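Local coordinates for myosin-2 (Saccharomyces cerevisiae, PDB 6IXO), which carries organelles and other cargo along actin cables as a class V myosin, the part present here being the globular tail that binds cargo receptors, at residues Glu12-Leu17 with Trp66-Thr71; Asn24-Glu29 with Pro403-Ile408; Ile57-Leu62 with Arg109-Phe114. One frame throughout, in Å; residues are numbered along the deposited sequence.

Interaction 1 of 3, residues Glu12-Leu17 with Trp66-Thr71; sequences ELYRLL and WRFGLT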
loop_
_atom_site.group_PDB
_atom_site.type_symbol
_atom_site.label_atom_id
_atom_site.label_comp_id
_atom_site.label_asym_id
_atom_site.label_seq_id
_atom_site.Cartn_x
_atom_site.Cartn_y
_atom_site.Cartn_z
ATOM N N GLU A 12 26.562 31.436 12.111
ATOM C CA GLU A 12 25.104 31.579 12.029
ATOM C C GLU A 12 24.456 30.210 11.895
ATOM O O GLU A 12 23.431 29.948 12.534
ATOM C CB GLU A 12 24.679 32.492 10.870
ATOM C CG GLU A 12 23.145 32.680 10.799
ATOM C CD GLU A 12 22.655 33.729 9.801
ATOM O OE1 GLU A 12 23.430 34.227 8.943
ATOM O OE2 GLU A 12 21.458 34.061 9.893
ATOM N N LEU A 13 25.041 29.324 11.086
ATOM C CA LEU A 13 24.477 27.979 10.917
ATOM C C LEU A 13 24.433 27.271 12.253
ATOM O O LEU A 13 23.437 26.653 12.624
ATOM C CB LEU A 13 25.291 27.137 9.942
ATOM C CG LEU A 13 24.815 27.065 8.508
ATOM C CD1 LEU A 13 25.891 26.382 7.679
ATOM C CD2 LEU A 13 23.439 26.313 8.420
ATOM N N TYR A 14 25.542 27.393 12.981
ATOM C CA TYR A 14 25.700 26.708 14.243
ATOM C C TYR A 14 24.648 27.126 15.252
ATOM O O TYR A 14 24.052 26.284 15.919
ATOM C CB TYR A 14 27.098 26.979 14.827
ATOM C CG TYR A 14 27.371 26.138 16.040
ATOM C CD1 TYR A 14 27.046 26.594 17.315
ATOM C CD2 TYR A 14 27.929 24.866 15.912
ATOM C CE1 TYR A 14 27.279 25.815 18.432
ATOM C CE2 TYR A 14 28.180 24.082 17.027
ATOM C CZ TYR A 14 27.842 24.558 18.281
ATOM O OH TYR A 14 28.079 23.785 19.391
ATOM N N ARG A 15 24.434 28.427 15.387
ATOM C CA ARG A 15 23.396 28.915 16.287
ATOM C C ARG A 15 22.008 28.482 15.838
ATOM O O ARG A 15 21.130 28.245 16.673
ATOM C CB ARG A 15 23.437 30.433 16.388
ATOM C CG ARG A 15 24.765 30.987 16.871
ATOM C CD ARG A 15 25.221 30.298 18.158
ATOM N NE ARG A 15 26.344 30.993 18.801
ATOM C CZ ARG A 15 26.847 30.675 19.995
ATOM N NH1 ARG A 15 26.330 29.663 20.687
ATOM N NH2 ARG A 15 27.863 31.370 20.496
ATOM N N LEU A 16 21.779 28.398 14.533
ATOM C CA LEU A 16 20.436 27.921 14.087
ATOM C C LEU A 16 20.240 26.466 14.471
ATOM O O LEU A 16 19.157 26.050 14.876
ATOM C CB LEU A 16 20.251 28.105 12.581
ATOM C CG LEU A 16 20.090 29.578 12.176
ATOM C CD1 LEU A 16 20.395 29.804 10.704
ATOM C CD2 LEU A 16 18.679 30.101 12.524
ATOM N N LEU A 17 21.298 25.677 14.357
ATOM C CA LEU A 17 21.147 24.237 14.542
ATOM C C LEU A 17 21.109 23.836 16.022
ATOM O O LEU A 17 20.411 22.888 16.382
ATOM C CB LEU A 17 22.259 23.502 13.806
ATOM C CG LEU A 17 22.183 23.696 12.288
ATOM C CD1 LEU A 17 23.523 23.381 11.604
ATOM C CD2 LEU A 17 21.079 22.848 11.684
ATOM N N TRP A 66 25.396 16.849 11.976
ATOM C CA TRP A 66 26.548 15.949 12.076
ATOM C C TRP A 66 27.855 16.658 11.771
ATOM O O TRP A 66 28.823 16.497 12.505
ATOM C CB TRP A 66 26.394 14.758 11.150
ATOM C CG TRP A 66 25.349 13.841 11.616
ATOM C CD1 TRP A 66 24.802 13.780 12.867
ATOM C CD2 TRP A 66 24.690 12.849 10.838
ATOM N NE1 TRP A 66 23.849 12.802 12.911
ATOM C CE2 TRP A 66 23.761 12.212 11.679
ATOM C CE3 TRP A 66 24.811 12.428 9.514
ATOM C CZ2 TRP A 66 22.959 11.178 11.247
ATOM C CZ3 TRP A 66 23.986 11.409 9.068
ATOM C CH2 TRP A 66 23.076 10.787 9.939
ATOM N N ARG A 67 27.879 17.423 10.684
ATOM C CA ARG A 67 29.074 18.175 10.295
ATOM C C ARG A 67 29.614 19.043 11.432
ATOM O O ARG A 67 30.836 19.224 11.585
ATOM C CB ARG A 67 28.746 19.035 9.078
ATOM C CG ARG A 67 29.819 20.020 8.696
ATOM C CD ARG A 67 29.225 21.106 7.846
ATOM N NE ARG A 67 30.231 22.115 7.566
ATOM C CZ ARG A 67 29.970 23.309 7.057
ATOM N NH1 ARG A 67 28.715 23.648 6.770
ATOM N NH2 ARG A 67 30.972 24.161 6.842
ATOM N N PHE A 68 28.719 19.612 12.224
ATOM C CA PHE A 68 29.137 20.469 13.327
ATOM C C PHE A 68 29.260 19.665 14.614
ATOM O O PHE A 68 29.471 20.228 15.667
ATOM C CB PHE A 68 28.153 21.625 13.516
ATOM C CG PHE A 68 28.326 22.738 12.514
ATOM C CD1 PHE A 68 29.369 23.641 12.640
ATOM C CD2 PHE A 68 27.443 22.884 11.448
ATOM C CE1 PHE A 68 29.543 24.673 11.730
ATOM C CE2 PHE A 68 27.613 23.913 10.521
ATOM C CZ PHE A 68 28.666 24.814 10.672
ATOM N N GLY A 69 29.126 18.344 14.518
ATOM C CA GLY A 69 29.201 17.478 15.681
ATOM C C GLY A 69 28.097 17.711 16.699
ATOM O O GLY A 69 28.268 17.450 17.889
ATOM N N LEU A 70 26.942 18.193 16.244
ATOM C CA LEU A 70 25.812 18.361 17.152
ATOM C C LEU A 70 25.055 17.043 17.207
ATOM O O LEU A 70 23.874 16.955 16.828
ATOM C CB LEU A 70 24.909 19.499 16.698
ATOM C CG LEU A 70 25.557 20.888 16.685
ATOM C CD1 LEU A 70 24.597 21.870 16.040
ATOM C CD2 LEU A 70 25.896 21.328 18.096
ATOM N N THR A 71 25.757 16.012 17.664
ATOM C CA THR A 71 25.234 14.655 17.620
ATOM C C THR A 71 24.045 14.511 18.583
ATOM O O THR A 71 23.062 13.859 18.253
ATOM C CB THR A 71 26.360 13.635 17.917
ATOM O OG1 THR A 71 27.180 14.137 18.971
ATOM C CG2 THR A 71 27.262 13.474 16.683
#
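F68 meets L13, Y14 and L17 where helix 53-67 ends in a Schellman motif, with G69 as its positive-phi C-prime residue, and the chain turns toward the next helix at 71. The stop is made by two backbone bonds, G69 N to W66 O and L70 N to M65 O, and it presents F68 and L70 side by side to helix 6-18 of the globular tail domain. The tight part lies on the buried side. L17 CB packs against L70 CD1 at 3.6 Å, while L17 CD1 reaches F68 CD2 at 4.0 Å, L17 and F68 crossing at about a right angle. L13 crosses F68 in the same manner, its CB 4.0 Å from F68 CE2. Toward solvent the contact becomes more aromatic and less enclosed. Y14, with CG anti to the backbone N (chi1 -172°), turns the edge of its ring to the face of F68 in an offset edge-to-face pair, centroids 5.9 Å apart and planes at 76°. The CE2 side and the hydroxyl of the same ring reach L70, whose CD2 lies 3.5 Å from Y14 OH. An alanine in place of Y14 would probably leave the F68 ring without its aromatic partner and L70 CD2 without its neighbour across this contact, opening a gap on the more exposed side. Looser still is the exposed R67, whose extended chain carries NE away from its own backbone and which touches residues 12-17 through NH1, 4.0 Å from L13 CD1. Its polar end is engaged elsewhere, NH1 forming a salt bridge with E64 and a hydrogen bond to Q415 of helix 403-415. One face of that guanidinium is covered by its own neighbour, with F68 CZ 4.0 Å above the plane, over its centre.

Interaction 2 of 3, residues Asn24-Glu29 with Pro403-Ile408; sequences NQEITE and PSTKRI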
loop_
_atom_site.group_PDB
_atom_site.type_symbol
_atom_site.label_atom_id
_atom_site.label_comp_id
_atom_site.label_asym_id
_atom_site.label_seq_id
_atom_site.Cartn_x
_atom_site.Cartn_y
_atom_site.Cartn_z
ATOM N N ASN A 24 12.898 22.210 16.171
ATOM C CA ASN A 24 12.072 20.987 16.182
ATOM C C ASN A 24 10.604 21.351 15.966
ATOM O O ASN A 24 9.883 20.634 15.321
ATOM C CB ASN A 24 12.238 20.199 17.488
ATOM C CG ASN A 24 13.613 19.547 17.619
ATOM O OD1 ASN A 24 14.323 19.361 16.634
ATOM N ND2 ASN A 24 13.983 19.189 18.841
ATOM N N GLN A 25 10.182 22.490 16.503
ATOM C CA GLN A 25 8.781 22.910 16.402
ATOM C C GLN A 25 8.393 23.246 14.948
ATOM O O GLN A 25 7.323 22.841 14.439
ATOM C CB GLN A 25 8.552 24.104 17.339
ATOM C CG GLN A 25 7.093 24.379 17.653
ATOM C CD GLN A 25 6.420 25.265 16.618
ATOM O OE1 GLN A 25 7.084 26.007 15.877
ATOM N NE2 GLN A 25 5.091 25.192 16.558
ATOM N N GLU A 26 9.275 23.976 14.278
ATOM C CA GLU A 26 9.158 24.249 12.845
ATOM C C GLU A 26 9.064 23.018 12.029
ATOM O O GLU A 26 8.214 22.917 11.144
ATOM C CB GLU A 26 10.381 25.059 12.342
ATOM C CG GLU A 26 10.182 26.512 12.363
ATOM C CD GLU A 26 11.368 27.300 11.731
ATOM O OE1 GLU A 26 12.015 26.793 10.771
ATOM O OE2 GLU A 26 11.628 28.420 12.199
ATOM N N ILE A 27 9.962 22.079 12.298
ATOM C CA ILE A 27 9.989 20.848 11.516
ATOM C C ILE A 27 8.765 19.988 11.785
ATOM O O ILE A 27 8.099 19.540 10.843
ATOM C CB ILE A 27 11.264 20.036 11.825
ATOM C CG1 ILE A 27 12.516 20.848 11.435
ATOM C CG2 ILE A 27 11.302 18.800 11.046
ATOM C CD1 ILE A 27 12.635 21.070 9.963
ATOM N N THR A 28 8.450 19.759 13.058
ATOM C CA THR A 28 7.334 18.838 13.342
ATOM C C THR A 28 5.973 19.450 13.027
ATOM O O THR A 28 5.089 18.779 12.460
ATOM C CB THR A 28 7.354 18.338 14.804
ATOM O OG1 THR A 28 7.225 19.433 15.701
ATOM C CG2 THR A 28 8.636 17.574 15.100
ATOM N N GLU A 29 5.774 20.716 13.374
ATOM C CA GLU A 29 4.464 21.313 13.160
ATOM C C GLU A 29 4.320 21.894 11.748
ATOM O O GLU A 29 3.272 21.791 11.160
ATOM C CB GLU A 29 4.181 22.398 14.217
ATOM C CG GLU A 29 4.287 21.904 15.668
ATOM C CD GLU A 29 3.318 20.747 15.993
ATOM O OE1 GLU A 29 2.100 20.871 15.707
ATOM O OE2 GLU A 29 3.781 19.717 16.534
ATOM N N PRO A 403 10.947 29.832 9.106
ATOM C CA PRO A 403 12.027 30.836 9.116
ATOM C C PRO A 403 13.428 30.259 9.349
ATOM O O PRO A 403 14.356 30.543 8.578
ATOM C CB PRO A 403 11.634 31.761 10.265
ATOM C CG PRO A 403 10.090 31.623 10.357
ATOM C CD PRO A 403 9.792 30.195 9.955
ATOM N N SER A 404 13.589 29.487 10.414
ATOM C CA SER A 404 14.916 28.967 10.744
ATOM C C SER A 404 15.357 27.934 9.723
ATOM O O SER A 404 16.499 27.901 9.263
ATOM C CB SER A 404 14.917 28.339 12.145
ATOM O OG SER A 404 14.938 29.358 13.122
ATOM N N THR A 405 14.415 27.081 9.352
ATOM C CA THR A 405 14.739 26.003 8.457
ATOM C C THR A 405 15.169 26.571 7.133
ATOM O O THR A 405 16.144 26.117 6.544
ATOM C CB THR A 405 13.515 25.054 8.251
ATOM O OG1 THR A 405 13.137 24.507 9.511
ATOM C CG2 THR A 405 13.897 23.947 7.345
ATOM N N LYS A 406 14.434 27.576 6.666
ATOM C CA LYS A 406 14.750 28.227 5.399
ATOM C C LYS A 406 16.109 28.951 5.472
ATOM O O LYS A 406 16.876 28.999 4.493
ATOM C CB LYS A 406 13.643 29.209 5.022
ATOM C CG LYS A 406 13.968 30.112 3.841
ATOM C CD LYS A 406 12.705 30.771 3.306
ATOM C CE LYS A 406 12.972 32.135 2.681
ATOM N NZ LYS A 406 14.162 32.125 1.783
ATOM N N ARG A 407 16.421 29.515 6.630
ATOM C CA ARG A 407 17.721 30.233 6.694
ATOM C C ARG A 407 18.863 29.216 6.612
ATOM O O ARG A 407 19.870 29.438 5.933
ATOM C CB ARG A 407 17.816 31.051 7.963
ATOM C CG ARG A 407 19.156 31.785 8.079
ATOM C CD ARG A 407 19.365 32.749 6.907
ATOM N NE ARG A 407 20.526 33.626 7.121
ATOM C CZ ARG A 407 21.089 34.332 6.154
ATOM N NH1 ARG A 407 20.589 34.283 4.925
ATOM N NH2 ARG A 407 22.139 35.100 6.414
ATOM N N ILE A 408 18.681 28.077 7.286
ATOM C CA ILE A 408 19.682 27.012 7.236
ATOM C C ILE A 408 19.895 26.575 5.788
ATOM O O ILE A 408 21.022 26.517 5.286
ATOM C CB ILE A 408 19.266 25.795 8.088
ATOM C CG1 ILE A 408 19.301 26.127 9.589
ATOM C CG2 ILE A 408 20.157 24.602 7.801
ATOM C CD1 ILE A 408 18.616 25.066 10.476
#
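The helical segments 24-29 and 403-408 come together nearly at right angles, their axes 9.3 Å apart at closest approach and inclined at 100°, with E26 and T405 as the nearest residues by CA. The first turn of the second helix faces E26, and the motif is a carboxylate bound to the open N-H groups of a helix N-terminus, supplied here by a residue distant in sequence. E26, its chain extended beyond CG, spreads both oxygens over that turn. OE2 accepts from S404 N at 2.9 Å and OE1 from T405 N at 2.8 Å, each through its syn lone pair and in a fairly straight bond. A third bond comes from T405 OG1, which donates to OE1 on the anti side, 17° out of the carboxylate plane. Three donors thus hold the buried group and fix its rotation, and the helix dipole would be expected to favour its negative charge. Outside this polar grip, I27 crosses T405 at about a right angle, and L402, just before the turn, also touches E26. On the more exposed flank, P403 has no N-H to give, and its CD simply packs 3.4 Å from E26 OE2.

Interaction 3 of 3, residues Ile57-Leu62 with Arg109-Phe114; sequences ILIIVL and RELYSF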
loop_
_atom_site.group_PDB
_atom_site.type_symbol
_atom_site.label_atom_id
_atom_site.label_comp_id
_atom_site.label_asym_id
_atom_site.label_seq_id
_atom_site.Cartn_x
_atom_site.Cartn_y
_atom_site.Cartn_z
ATOM N N ILE A 57 14.789 18.311 2.853
ATOM C CA ILE A 57 15.046 19.328 3.880
ATOM C C ILE A 57 15.635 18.716 5.170
ATOM O O ILE A 57 16.611 19.224 5.727
ATOM C CB ILE A 57 13.765 20.102 4.188
ATOM C CG1 ILE A 57 13.437 20.967 2.979
ATOM C CG2 ILE A 57 13.952 20.959 5.433
ATOM C CD1 ILE A 57 12.055 21.643 3.022
ATOM N N LEU A 58 15.037 17.622 5.636
ATOM C CA LEU A 58 15.522 16.906 6.811
ATOM C C LEU A 58 16.964 16.458 6.640
ATOM O O LEU A 58 17.763 16.550 7.565
ATOM C CB LEU A 58 14.641 15.673 7.083
ATOM C CG LEU A 58 13.200 15.963 7.504
ATOM C CD1 LEU A 58 12.385 14.641 7.620
ATOM C CD2 LEU A 58 13.164 16.712 8.812
ATOM N N ILE A 59 17.271 15.953 5.453
ATOM C CA ILE A 59 18.623 15.496 5.132
ATOM C C ILE A 59 19.637 16.637 5.240
ATOM O O ILE A 59 20.756 16.463 5.763
ATOM C CB ILE A 59 18.651 14.854 3.703
ATOM C CG1 ILE A 59 17.956 13.476 3.752
ATOM C CG2 ILE A 59 20.086 14.710 3.179
ATOM C CD1 ILE A 59 17.530 12.939 2.351
ATOM N N ILE A 60 19.264 17.822 4.775
ATOM C CA ILE A 60 20.205 18.945 4.851
ATOM C C ILE A 60 20.472 19.310 6.310
ATOM O O ILE A 60 21.627 19.452 6.735
ATOM C CB ILE A 60 19.679 20.154 4.093
ATOM C CG1 ILE A 60 19.714 19.839 2.598
ATOM C CG2 ILE A 60 20.516 21.399 4.416
ATOM C CD1 ILE A 60 18.785 20.670 1.760
ATOM N N VAL A 61 19.395 19.459 7.069
ATOM C CA VAL A 61 19.481 19.795 8.483
ATOM C C VAL A 61 20.296 18.761 9.228
ATOM O O VAL A 61 21.210 19.110 9.968
ATOM C CB VAL A 61 18.092 19.885 9.145
ATOM C CG1 VAL A 61 18.236 19.940 10.667
ATOM C CG2 VAL A 61 17.333 21.077 8.610
ATOM N N LEU A 62 19.962 17.492 9.023
ATOM C CA LEU A 62 20.616 16.384 9.719
ATOM C C LEU A 62 22.103 16.359 9.487
ATOM O O LEU A 62 22.925 16.272 10.417
ATOM C CB LEU A 62 20.020 15.043 9.253
ATOM C CG LEU A 62 20.670 13.793 9.869
ATOM C CD1 LEU A 62 20.623 13.858 11.374
ATOM C CD2 LEU A 62 19.976 12.485 9.399
ATOM N N ARG A 109 11.280 6.497 2.340
ATOM C CA ARG A 109 12.270 5.774 1.531
ATOM C C ARG A 109 13.469 6.674 1.225
ATOM O O ARG A 109 14.627 6.212 1.171
ATOM C CB ARG A 109 11.667 5.268 0.208
ATOM C CG ARG A 109 12.650 4.428 -0.600
ATOM C CD ARG A 109 13.060 3.175 0.187
ATOM N NE ARG A 109 13.842 2.235 -0.637
ATOM C CZ ARG A 109 14.374 1.101 -0.164
ATOM N NH1 ARG A 109 14.232 0.778 1.143
ATOM N NH2 ARG A 109 15.077 0.314 -0.986
ATOM N N GLU A 110 13.206 7.955 0.986
ATOM C CA GLU A 110 14.330 8.845 0.647
ATOM C C GLU A 110 15.241 9.020 1.886
ATOM O O GLU A 110 16.457 9.069 1.785
ATOM C CB GLU A 110 13.801 10.207 0.176
ATOM C CG GLU A 110 14.893 11.220 -0.211
ATOM C CD GLU A 110 15.394 10.971 -1.625
ATOM O OE1 GLU A 110 14.903 10.016 -2.273
ATOM O OE2 GLU A 110 16.248 11.748 -2.082
ATOM N N LEU A 111 14.630 9.107 3.062
ATOM C CA LEU A 111 15.371 9.259 4.316
ATOM C C LEU A 111 16.202 8.015 4.597
ATOM O O LEU A 111 17.370 8.087 4.978
ATOM C CB LEU A 111 14.411 9.493 5.475
ATOM C CG LEU A 111 13.778 10.880 5.549
ATOM C CD1 LEU A 111 12.614 10.925 6.572
ATOM C CD2 LEU A 111 14.884 11.936 5.894
ATOM N N TYR A 112 15.583 6.857 4.424
ATOM C CA TYR A 112 16.271 5.616 4.728
ATOM C C TYR A 112 17.439 5.477 3.783
ATOM O O TYR A 112 18.557 5.140 4.174
ATOM C CB TYR A 112 15.294 4.416 4.629
ATOM C CG TYR A 112 16.005 3.083 4.790
ATOM C CD1 TYR A 112 16.438 2.653 6.048
ATOM C CD2 TYR A 112 16.282 2.279 3.690
ATOM C CE1 TYR A 112 17.137 1.449 6.201
ATOM C CE2 TYR A 112 16.948 1.053 3.834
ATOM C CZ TYR A 112 17.386 0.649 5.093
ATOM O OH TYR A 112 18.036 -0.567 5.244
ATOM N N SER A 113 17.197 5.816 2.523
ATOM C CA SER A 113 18.230 5.701 1.518
ATOM C C SER A 113 19.394 6.645 1.837
ATOM O O SER A 113 20.559 6.323 1.611
ATOM C CB SER A 113 17.653 5.992 0.120
ATOM O OG SER A 113 16.559 5.076 -0.156
ATOM N N PHE A 114 19.068 7.817 2.356
ATOM C CA PHE A 114 20.135 8.722 2.754
ATOM C C PHE A 114 20.986 8.128 3.879
ATOM O O PHE A 114 22.198 8.247 3.874
ATOM C CB PHE A 114 19.595 10.074 3.215
ATOM C CG PHE A 114 20.685 10.926 3.815
ATOM C CD1 PHE A 114 21.664 11.439 3.004
ATOM C CD2 PHE A 114 20.781 11.103 5.187
ATOM C CE1 PHE A 114 22.739 12.179 3.540
ATOM C CE2 PHE A 114 21.856 11.850 5.732
ATOM C CZ PHE A 114 22.817 12.372 4.901
#
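I59 lies over F114 at the centre of this contact, with CG2 on one face of the ring in a CH-pi contact, 3.7 Å from its centroid and 14° off the normal. The two side chains slide past each other in opposite directions, so that I59 CD1 ends against the root of the phenylalanine, 3.6 Å from F114 CB. The F114 torsion, with CG anti to the backbone N (chi1 172°), sets that CG against I59 CG1, while L62 CD2 is at the ring edge, 4.2 Å from F114 CE2. On the other flank L111 adds a pair of methyls: its CD2 is 4.0 Å from I59 CG1, and its CD1 is 3.9 Å from L58 CD1. E110 contributes its aliphatic part, CG approaching I59 CD1. This is side-by-side packing of two helices in the all-helical tail domain, 53-67 and 97-124 running broadly the same way; segments 57-62 and 109-114 cross at -31°, their axes 10.4 Å apart. Farther out, neighbouring helices close over the leucines: F77 and V81 of helix 71-90 touch L58, and F151 of helix 134-180 touches L111. The bent chain of E110 takes its carboxylate to a salt bridge between OE2 and R56 NE.

How the interactions relate
The three contacts lie on the same side of the chain's centre, with centres about 14 to 16 Å apart. Interactions 1 and 3 share helix 53-67, using its C-terminal end with the turn that follows, and its middle, and W66 packs on F114. Interactions 1 and 2 use the consecutive helices 6-18 and 20-32, joined by the E12-R407 salt bridge and by L17 against I408. I27 on L58 and T405 on I57 connect interactions 2 and 3. Along the chain, interaction 1 alternates with each of the others, whereas both segments of interaction 3 fall between those of interaction 2. The C-terminal helix 403-415 thus returns to the N-terminal helices, tying both chain ends into one part of the tail.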